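Local coordinates for surface glycan binding protein B (Bacteroides ovatus, PDB 6E57) that probably captures mixed-linkage beta-glucan at the surface of a gut bacterium, binding a heptasaccharide of this polymer, at residues E32-F43 against I65-Y74; T332-A342 against I399-V408. All blocks are in the same frame, centred on the assembly; numbering follows the deposited sequence.

Contact 1: E32-F43 against I65-Y74; sequences ENDDPHILAPVF and IALTVTPKDY
Pro41, Phe43, Ile65 and Leu67 interlock at one end of this strand pair. CD2 of Leu67 is the bump: it pushes into the hollow between the proline and phenylalanine rings, 4.0 Å from Pro41 CD and level with the edge of the Phe43 ring. Ile65 CG2 meets the same ring edge at CZ (3.9 Å); chi1 of -51° sets this methyl anti to the backbone N of Ile65, turned at Phe43. Ile38 CG2, on strand 37-40, reaches the same Leu67 CD2 at 4.4 Å. Beyond this cluster the antiparallel strands 37-40 and 68-70 pair. His37 and Thr70 bond both ways, and Thr70 N reaches His37 O at 3.0 Å, nearly straight at 170°. Farther along, Leu39 N and Ala40 N both turn to Thr68, a classic beta bulge: Leu39 N bonds Thr68 O (3.0 Å), Ala40 N makes a weak bond to Thr68 OG1, and Thr68 N returns to Ala40 O (2.8 Å). On the bulge, Leu39 CD1 leans across onto Thr70 OG1 (3.6 Å). At the far end a second fit appears, where the extended chain of Glu32 lays CG over the centre of one face of the Tyr74 ring, a CH-pi contact of 3.7 Å to the centroid; the plane of the Glu32 carboxylate is turned only 15° from that of the ring. Ile38, Phe43, Ile65 and Leu67 all pack on strand 103-113, and Ile38 and Phe43 also on 118-128, so strand 37-40, at the border of a three-stranded sheet, closes over a second sheet, consistent with an immunoglobulin-like beta sandwich.

Contact 2: T332-A342 against I399-V408; sequences TFGLIPMDVFA and IQAEAGFLCV
Flanking the glycan pocket, Thr332 meets Leu406 and Val408, and all three side chains pack on Trp372, a residue of that pocket. A single antiparallel bridge, the hydrogen-bonded pair Phe333 and Cys407, joins the segments, and beside it two short helices, 338-343 and 393-401, face each other. Phe333 N bonds Cys407 O at 2.9 Å, and Cys407 N returns to Phe333 O at 3.2 Å. Thr332 CG2 lies alongside Val408 CG2, pointing the same way, while Leu406 CD2 approaches Thr332 OG1. On the inner side three phenylalanines gather. Phe405, its ring swung away from the backbone N (chi1 172°), offers CB to one face of the Phe341 ring, 3.8 Å from the centroid. The two rings run near parallel, 26° apart, but are slid so far that they barely overlap; Phe333 and Phe405 meet edge to edge through their CE2 atoms. Ile399 CD1 adds an oblique contact at Phe341 CD1 (4.0 Å). Met338 CG rests on Gly404 CA at 3.6 Å, and Met338 SD lies against the backbone of Ala403. Gln400, bent at chi2, donates a hydrogen bond from NE2 to Met338 O (3.1 Å), the donor tilted 33° from the carbonyl plane; this oxygen also takes the Ala342 N-H of its own helix. A leucine in place of Gln400 would probably cost Met338 O its bond from NE2 and a bound water its donor, and break the direct polar tie between the helices. That water sits 2.9 Å from Gln400 NE2, accepting its N-H, and gives a weak bond to Phe341 O.

Contacts 1 and 2 lie toward opposite ends of an elongated chain, their centres 69 Å apart and their nearest atoms about 49 Å apart, so neither touches the other. Contact 1 closes before contact 2 opens in the sequence, and strands of further sheets fill the chain between them. Only 332-342/399-408 borders the glycan: the side chain of Ala403 is about 5 Å from a bound glucose unit, and Thr332 directly follows Lys331 of the pocket. Contact 1 joins strands within the N-terminal domain, far from that pocket, consistent with a division in which the distal C-terminal part holds the polysaccharide.

Contact 1: E32-F43 against I65-Y74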
loop_
_atom_site.group_PDB
_atom_site.type_symbol
_atom_site.label_atom_id
_atom_site.label_comp_id
_atom_site.label_asym_id
_atom_site.label_seq_id
_atom_site.Cartn_x
_atom_site.Cartn_y
_atom_site.Cartn_z
ATOM N N GLU A 32 38.880 25.420 17.265
ATOM C CA GLU A 32 38.065 25.955 16.161
ATOM C C GLU A 32 38.111 25.010 14.953
ATOM O O GLU A 32 37.126 24.885 14.218
ATOM C CB GLU A 32 38.560 27.333 15.721
ATOM C CG GLU A 32 38.434 28.411 16.781
ATOM C CD GLU A 32 38.937 29.773 16.330
ATOM O OE1 GLU A 32 38.479 30.250 15.275
ATOM O OE2 GLU A 32 39.800 30.345 17.023
ATOM N N ASN A 33 39.263 24.359 14.754
ATOM C CA ASN A 33 39.538 23.554 13.570
ATOM C C ASN A 33 39.144 22.086 13.801
ATOM O O ASN A 33 39.337 21.253 12.914
ATOM C CB ASN A 33 41.009 23.670 13.166
ATOM C CG ASN A 33 41.263 23.257 11.733
ATOM O OD1 ASN A 33 40.556 23.686 10.823
ATOM N ND2 ASN A 33 42.274 22.431 11.522
ATOM N N ASP A 34 38.592 21.778 14.983
ATOM C CA ASP A 34 38.144 20.425 15.342
ATOM C C ASP A 34 36.967 19.999 14.457
ATOM O O ASP A 34 36.160 20.833 14.038
ATOM C CB ASP A 34 37.718 20.340 16.811
ATOM C CG ASP A 34 38.861 20.234 17.806
ATOM O OD1 ASP A 34 40.027 20.142 17.369
ATOM O OD2 ASP A 34 38.571 20.241 19.019
ATOM N N ASP A 35 36.880 18.688 14.199
ATOM C CA ASP A 35 35.735 18.071 13.534
ATOM C C ASP A 35 34.516 18.182 14.445
ATOM O O ASP A 35 34.631 18.022 15.659
ATOM C CB ASP A 35 35.994 16.601 13.189
ATOM C CG ASP A 35 36.910 16.387 11.996
ATOM O OD1 ASP A 35 36.658 17.008 10.942
ATOM O OD2 ASP A 35 37.864 15.597 12.129
ATOM N N PRO A 36 33.312 18.450 13.891
ATOM C CA PRO A 36 32.096 18.527 14.699
ATOM C C PRO A 36 31.566 17.130 15.060
ATOM O O PRO A 36 31.461 16.264 14.186
ATOM C CB PRO A 36 31.132 19.282 13.777
ATOM C CG PRO A 36 31.549 18.847 12.387
ATOM C CD PRO A 36 33.054 18.682 12.462
ATOM N N HIS A 37 31.253 16.930 16.346
ATOM C CA HIS A 37 30.701 15.680 16.870
ATOM C C HIS A 37 29.436 15.985 17.680
ATOM O O HIS A 37 29.431 16.904 18.503
ATOM C CB HIS A 37 31.745 14.943 17.724
ATOM C CG HIS A 37 32.887 14.370 16.951
ATOM N ND1 HIS A 37 32.784 13.181 16.249
ATOM C CD2 HIS A 37 34.157 14.800 16.783
ATOM C CE1 HIS A 37 33.939 12.913 15.672
ATOM N NE2 HIS A 37 34.798 13.892 15.985
ATOM N N ILE A 38 28.370 15.217 17.430
ATOM C CA ILE A 38 27.166 15.249 18.252
ATOM C C ILE A 38 27.288 14.132 19.291
ATOM O O ILE A 38 27.142 12.959 18.958
ATOM C CB ILE A 38 25.891 15.105 17.396
ATOM C CG1 ILE A 38 25.775 16.232 16.365
ATOM C CG2 ILE A 38 24.653 15.019 18.281
ATOM C CD1 ILE A 38 24.757 15.973 15.278
ATOM N N LEU A 39 27.570 14.516 20.540
ATOM C CA LEU A 39 27.837 13.571 21.619
ATOM C C LEU A 39 26.522 12.953 22.104
ATOM O O LEU A 39 26.406 11.728 22.182
ATOM C CB LEU A 39 28.565 14.293 22.757
ATOM C CG LEU A 39 29.950 14.839 22.410
ATOM C CD1 LEU A 39 30.585 15.516 23.616
ATOM C CD2 LEU A 39 30.854 13.736 21.876
ATOM N N ALA A 40 25.548 13.813 22.434
ATOM C CA ALA A 40 24.233 13.384 22.920
ATOM C C ALA A 40 23.139 14.257 22.307
ATOM O O ALA A 40 23.360 15.436 22.044
ATOM C CB ALA A 40 24.195 13.433 24.429
ATOM N N PRO A 41 21.960 13.668 22.067
ATOM C CA PRO A 41 21.712 12.246 22.247
ATOM C C PRO A 41 22.251 11.428 21.062
ATOM O O PRO A 41 22.523 11.987 19.999
ATOM C CB PRO A 41 20.185 12.158 22.335
ATOM C CG PRO A 41 19.715 13.226 21.381
ATOM C CD PRO A 41 20.799 14.286 21.412
ATOM N N VAL A 42 22.412 10.118 21.272
ATOM C CA VAL A 42 22.787 9.186 20.215
ATOM C C VAL A 42 21.521 8.836 19.427
ATOM O O VAL A 42 20.540 8.384 20.009
ATOM C CB VAL A 42 23.459 7.920 20.781
ATOM C CG1 VAL A 42 23.802 6.931 19.678
ATOM C CG2 VAL A 42 24.694 8.257 21.605
ATOM N N PHE A 43 21.562 9.058 18.108
ATOM C CA PHE A 43 20.415 8.829 17.229
ATOM C C PHE A 43 20.505 7.434 16.618
ATOM O O PHE A 43 21.597 6.943 16.343
ATOM C CB PHE A 43 20.338 9.916 16.155
ATOM C CG PHE A 43 19.924 11.265 16.686
ATOM C CD1 PHE A 43 18.584 11.577 16.859
ATOM C CD2 PHE A 43 20.876 12.212 17.037
ATOM C CE1 PHE A 43 18.205 12.814 17.362
ATOM C CE2 PHE A 43 20.493 13.446 17.539
ATOM C CZ PHE A 43 19.159 13.745 17.700
ATOM N N ILE A 65 14.198 18.175 21.508
ATOM C CA ILE A 65 15.503 17.522 21.367
ATOM C C ILE A 65 16.582 18.521 21.800
ATOM O O ILE A 65 16.588 19.661 21.330
ATOM C CB ILE A 65 15.732 17.029 19.922
ATOM C CG1 ILE A 65 14.562 16.186 19.407
ATOM C CG2 ILE A 65 17.053 16.279 19.810
ATOM C CD1 ILE A 65 14.711 15.732 17.974
ATOM N N ALA A 66 17.485 18.073 22.684
ATOM C CA ALA A 66 18.581 18.889 23.231
ATOM C C ALA A 66 19.930 18.244 22.890
ATOM O O ALA A 66 20.223 17.142 23.351
ATOM C CB ALA A 66 18.412 19.038 24.723
ATOM N N LEU A 67 20.744 18.950 22.096
ATOM C CA LEU A 67 22.048 18.458 21.637
ATOM C C LEU A 67 23.142 18.888 22.623
ATOM O O LEU A 67 23.038 19.944 23.242
ATOM C CB LEU A 67 22.346 19.025 20.245
ATOM C CG LEU A 67 21.255 18.841 19.190
ATOM C CD1 LEU A 67 21.636 19.547 17.900
ATOM C CD2 LEU A 67 20.983 17.369 18.930
ATOM N N THR A 68 24.175 18.044 22.758
ATOM C CA THR A 68 25.502 18.444 23.249
ATOM C C THR A 68 26.503 18.226 22.107
ATOM O O THR A 68 26.543 17.145 21.514
ATOM C CB THR A 68 25.907 17.689 24.524
ATOM O OG1 THR A 68 25.604 16.305 24.348
ATOM C CG2 THR A 68 25.213 18.206 25.765
ATOM N N VAL A 69 27.290 19.265 21.802
ATOM C CA VAL A 69 28.078 19.325 20.574
ATOM C C VAL A 69 29.509 19.782 20.892
ATOM O O VAL A 69 29.732 20.580 21.800
ATOM C CB VAL A 69 27.407 20.257 19.544
ATOM C CG1 VAL A 69 28.125 20.231 18.204
ATOM C CG2 VAL A 69 25.933 19.932 19.363
ATOM N N THR A 70 30.468 19.249 20.123
ATOM C CA THR A 70 31.869 19.680 20.113
ATOM C C THR A 70 32.169 20.264 18.733
ATOM O O THR A 70 31.693 19.726 17.735
ATOM C CB THR A 70 32.804 18.508 20.447
ATOM O OG1 THR A 70 32.348 17.921 21.667
ATOM C CG2 THR A 70 34.257 18.907 20.588
ATOM N N PRO A 71 32.927 21.371 18.663
ATOM C CA PRO A 71 33.434 22.147 19.789
ATOM C C PRO A 71 32.367 23.034 20.452
ATOM O O PRO A 71 31.485 23.560 19.769
ATOM C CB PRO A 71 34.525 23.040 19.181
ATOM C CG PRO A 71 34.132 23.144 17.734
ATOM C CD PRO A 71 33.594 21.768 17.418
ATOM N N LYS A 72 32.500 23.214 21.773
ATOM C CA LYS A 72 31.504 23.865 22.639
ATOM C C LYS A 72 30.979 25.161 22.003
ATOM O O LYS A 72 29.783 25.273 21.709
ATOM C CB LYS A 72 32.114 24.185 24.010
ATOM C CG LYS A 72 32.371 22.990 24.920
ATOM C CD LYS A 72 33.089 23.364 26.206
ATOM C CE LYS A 72 33.632 22.171 26.967
ATOM N NZ LYS A 72 34.829 21.590 26.311
ATOM N N ASP A 73 31.888 26.124 21.795
ATOM C CA ASP A 73 31.535 27.529 21.551
ATOM C C ASP A 73 31.696 27.913 20.072
ATOM O O ASP A 73 31.578 29.094 19.738
ATOM C CB ASP A 73 32.401 28.474 22.395
ATOM C CG ASP A 73 32.591 28.053 23.845
ATOM O OD1 ASP A 73 33.391 27.124 24.087
ATOM O OD2 ASP A 73 31.950 28.668 24.722
ATOM N N TYR A 74 31.957 26.938 19.192
ATOM C CA TYR A 74 32.338 27.234 17.807
ATOM C C TYR A 74 31.476 26.444 16.811
ATOM O O TYR A 74 31.911 26.195 15.687
ATOM C CB TYR A 74 33.826 26.934 17.596
ATOM C CG TYR A 74 34.771 27.709 18.480
ATOM C CD1 TYR A 74 34.994 29.063 18.280
ATOM C CD2 TYR A 74 35.465 27.086 19.507
ATOM C CE1 TYR A 74 35.870 29.779 19.082
ATOM C CE2 TYR A 74 36.345 27.788 20.317
ATOM C CZ TYR A 74 36.550 29.140 20.105
ATOM O OH TYR A 74 37.410 29.839 20.899
#

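Contact 2: T332-A342 against I399-V408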
loop_
_atom_site.group_PDB
_atom_site.type_symbol
_atom_site.label_atom_id
_atom_site.label_comp_id
_atom_site.label_asym_id
_atom_site.label_seq_id
_atom_site.Cartn_x
_atom_site.Cartn_y
_atom_site.Cartn_z
ATOM N N THR A 332 -18.650 -35.292 0.456
ATOM C CA THR A 332 -17.436 -34.543 0.183
ATOM C C THR A 332 -17.339 -34.272 -1.320
ATOM O O THR A 332 -18.157 -34.754 -2.102
ATOM C CB THR A 332 -16.197 -35.323 0.638
ATOM O OG1 THR A 332 -16.070 -36.467 -0.209
ATOM C CG2 THR A 332 -16.267 -35.754 2.086
ATOM N N PHE A 333 -16.320 -33.501 -1.703
ATOM C CA PHE A 333 -15.889 -33.395 -3.083
ATOM C C PHE A 333 -14.594 -34.198 -3.248
ATOM O O PHE A 333 -13.537 -33.746 -2.825
ATOM C CB PHE A 333 -15.700 -31.929 -3.482
ATOM C CG PHE A 333 -15.032 -31.726 -4.819
ATOM C CD1 PHE A 333 -15.773 -31.729 -5.989
ATOM C CD2 PHE A 333 -13.661 -31.550 -4.911
ATOM C CE1 PHE A 333 -15.162 -31.555 -7.220
ATOM C CE2 PHE A 333 -13.049 -31.376 -6.142
ATOM C CZ PHE A 333 -13.802 -31.375 -7.294
ATOM N N GLY A 334 -14.708 -35.408 -3.816
ATOM C CA GLY A 334 -13.569 -36.164 -4.351
ATOM C C GLY A 334 -13.263 -35.697 -5.762
ATOM O O GLY A 334 -12.945 -34.533 -5.973
ATOM N N LEU A 335 -13.345 -36.611 -6.725
ATOM C CA LEU A 335 -13.560 -36.288 -8.154
ATOM C C LEU A 335 -12.308 -35.722 -8.844
ATOM O O LEU A 335 -12.286 -35.655 -10.069
ATOM C CB LEU A 335 -14.757 -35.339 -8.303
ATOM C CG LEU A 335 -16.109 -35.912 -7.868
ATOM C CD1 LEU A 335 -17.249 -34.984 -8.260
ATOM C CD2 LEU A 335 -16.343 -37.296 -8.453
ATOM N N ILE A 336 -11.274 -35.330 -8.094
ATOM C CA ILE A 336 -9.952 -35.141 -8.688
ATOM C C ILE A 336 -9.044 -36.241 -8.150
ATOM O O ILE A 336 -8.732 -36.264 -6.963
ATOM C CB ILE A 336 -9.379 -33.735 -8.426
ATOM C CG1 ILE A 336 -10.310 -32.636 -8.943
ATOM C CG2 ILE A 336 -7.986 -33.612 -9.030
ATOM C CD1 ILE A 336 -9.840 -31.240 -8.622
ATOM N N PRO A 337 -8.622 -37.203 -9.001
ATOM C CA PRO A 337 -7.823 -38.336 -8.537
ATOM C C PRO A 337 -6.399 -37.937 -8.116
ATOM O O PRO A 337 -5.897 -36.889 -8.519
ATOM C CB PRO A 337 -7.821 -39.302 -9.734
ATOM C CG PRO A 337 -8.117 -38.442 -10.942
ATOM C CD PRO A 337 -8.929 -37.269 -10.437
ATOM N N MET A 338 -5.772 -38.803 -7.311
ATOM C CA MET A 338 -4.458 -38.570 -6.699
ATOM C C MET A 338 -3.377 -38.314 -7.762
ATOM O O MET A 338 -2.469 -37.506 -7.531
ATOM C CB MET A 338 -4.031 -39.777 -5.860
ATOM C CG MET A 338 -4.843 -39.954 -4.598
ATOM S SD MET A 338 -4.336 -41.402 -3.637
ATOM C CE MET A 338 -2.698 -40.900 -3.113
ATOM N N ASP A 339 -3.464 -39.011 -8.902
ATOM C CA ASP A 339 -2.409 -38.970 -9.923
ATOM C C ASP A 339 -2.303 -37.559 -10.524
ATOM O O ASP A 339 -1.230 -37.178 -10.985
ATOM C CB ASP A 339 -2.574 -40.073 -10.978
ATOM C CG ASP A 339 -3.866 -40.050 -11.781
ATOM O OD1 ASP A 339 -4.667 -39.109 -11.600
ATOM O OD2 ASP A 339 -4.065 -40.987 -12.580
ATOM N N VAL A 340 -3.400 -36.790 -10.501
ATOM C CA VAL A 340 -3.396 -35.393 -10.958
ATOM C C VAL A 340 -2.548 -34.550 -9.995
ATOM O O VAL A 340 -1.713 -33.761 -10.426
ATOM C CB VAL A 340 -4.821 -34.820 -11.084
ATOM C CG1 VAL A 340 -4.805 -33.320 -11.339
ATOM C CG2 VAL A 340 -5.632 -35.533 -12.156
ATOM N N PHE A 341 -2.778 -34.728 -8.693
ATOM C CA PHE A 341 -2.067 -33.978 -7.653
ATOM C C PHE A 341 -0.590 -34.395 -7.591
ATOM O O PHE A 341 0.262 -33.584 -7.245
ATOM C CB PHE A 341 -2.765 -34.139 -6.300
ATOM C CG PHE A 341 -3.917 -33.190 -6.099
ATOM C CD1 PHE A 341 -3.707 -31.929 -5.559
ATOM C CD2 PHE A 341 -5.204 -33.543 -6.474
ATOM C CE1 PHE A 341 -4.763 -31.050 -5.382
ATOM C CE2 PHE A 341 -6.259 -32.660 -6.298
ATOM C CZ PHE A 341 -6.036 -31.417 -5.751
ATOM N N ALA A 342 -0.295 -35.651 -7.939
ATOM C CA ALA A 342 1.081 -36.155 -7.946
ATOM C C ALA A 342 1.937 -35.372 -8.955
ATOM O O ALA A 342 3.146 -35.247 -8.783
ATOM C CB ALA A 342 1.082 -37.635 -8.248
ATOM N N ILE A 399 -0.874 -35.245 0.671
ATOM C CA ILE A 399 -1.997 -35.605 -0.193
ATOM C C ILE A 399 -1.798 -37.026 -0.747
ATOM O O ILE A 399 -2.748 -37.802 -0.803
ATOM C CB ILE A 399 -2.184 -34.557 -1.311
ATOM C CG1 ILE A 399 -2.749 -33.248 -0.754
ATOM C CG2 ILE A 399 -3.048 -35.102 -2.441
ATOM C CD1 ILE A 399 -2.730 -32.098 -1.735
ATOM N N GLN A 400 -0.568 -37.359 -1.156
ATOM C CA GLN A 400 -0.244 -38.700 -1.663
ATOM C C GLN A 400 -0.251 -39.716 -0.512
ATOM O O GLN A 400 -0.672 -40.851 -0.684
ATOM C CB GLN A 400 1.106 -38.697 -2.385
ATOM C CG GLN A 400 1.136 -37.812 -3.625
ATOM C CD GLN A 400 0.061 -38.162 -4.626
ATOM O OE1 GLN A 400 -0.018 -39.288 -5.113
ATOM N NE2 GLN A 400 -0.782 -37.190 -4.939
ATOM N N ALA A 401 0.215 -39.287 0.664
ATOM C CA ALA A 401 0.291 -40.128 1.860
ATOM C C ALA A 401 -1.105 -40.409 2.438
ATOM O O ALA A 401 -1.304 -41.456 3.055
ATOM C CB ALA A 401 1.177 -39.467 2.887
ATOM N N GLU A 402 -2.052 -39.475 2.249
ATOM C CA GLU A 402 -3.360 -39.511 2.919
ATOM C C GLU A 402 -4.509 -39.506 1.895
ATOM O O GLU A 402 -5.482 -38.771 2.045
ATOM C CB GLU A 402 -3.483 -38.330 3.885
ATOM C CG GLU A 402 -2.440 -38.337 4.993
ATOM C CD GLU A 402 -2.685 -37.363 6.136
ATOM O OE1 GLU A 402 -3.734 -36.687 6.127
ATOM O OE2 GLU A 402 -1.825 -37.285 7.039
ATOM N N ALA A 403 -4.380 -40.333 0.853
ATOM C CA ALA A 403 -5.499 -40.763 0.006
ATOM C C ALA A 403 -6.137 -39.598 -0.770
ATOM O O ALA A 403 -7.331 -39.630 -1.063
ATOM C CB ALA A 403 -6.520 -41.478 0.858
ATOM N N GLY A 404 -5.338 -38.588 -1.125
ATOM C CA GLY A 404 -5.745 -37.576 -2.099
ATOM C C GLY A 404 -6.341 -36.327 -1.467
ATOM O O GLY A 404 -6.133 -36.037 -0.292
ATOM N N PHE A 405 -7.093 -35.587 -2.285
ATOM C CA PHE A 405 -7.609 -34.266 -1.968
ATOM C C PHE A 405 -9.122 -34.351 -1.747
ATOM O O PHE A 405 -9.814 -35.063 -2.473
ATOM C CB PHE A 405 -7.259 -33.310 -3.110
ATOM C CG PHE A 405 -7.885 -31.943 -3.027
ATOM C CD1 PHE A 405 -7.331 -30.956 -2.225
ATOM C CD2 PHE A 405 -9.011 -31.635 -3.775
ATOM C CE1 PHE A 405 -7.901 -29.693 -2.164
ATOM C CE2 PHE A 405 -9.585 -30.374 -3.707
ATOM C CZ PHE A 405 -9.028 -29.406 -2.902
ATOM N N LEU A 406 -9.617 -33.618 -0.743
ATOM C CA LEU A 406 -11.050 -33.452 -0.503
ATOM C C LEU A 406 -11.365 -31.968 -0.281
ATOM O O LEU A 406 -10.569 -31.235 0.297
ATOM C CB LEU A 406 -11.470 -34.258 0.732
ATOM C CG LEU A 406 -11.461 -35.781 0.610
ATOM C CD1 LEU A 406 -11.943 -36.407 1.904
ATOM C CD2 LEU A 406 -12.321 -36.259 -0.543
ATOM N N CYS A 407 -12.542 -31.547 -0.754
ATOM C CA CYS A 407 -13.230 -30.379 -0.223
ATOM C C CYS A 407 -14.376 -30.868 0.672
ATOM O O CYS A 407 -15.225 -31.656 0.255
ATOM C CB CYS A 407 -13.748 -29.468 -1.327
ATOM S SG CYS A 407 -12.431 -28.549 -2.164
ATOM N N VAL A 408 -14.362 -30.384 1.913
ATOM C CA VAL A 408 -15.193 -30.858 2.991
ATOM C C VAL A 408 -15.995 -29.660 3.517
ATOM O O VAL A 408 -15.612 -28.517 3.275
ATOM C CB VAL A 408 -14.284 -31.509 4.052
ATOM C CG1 VAL A 408 -14.784 -31.328 5.474
ATOM C CG2 VAL A 408 -14.040 -32.976 3.743
HETATM O O HOH W 1 -10.253 -34.672 -5.172
HETATM O O HOH W 2 0.022 -34.507 -4.265
#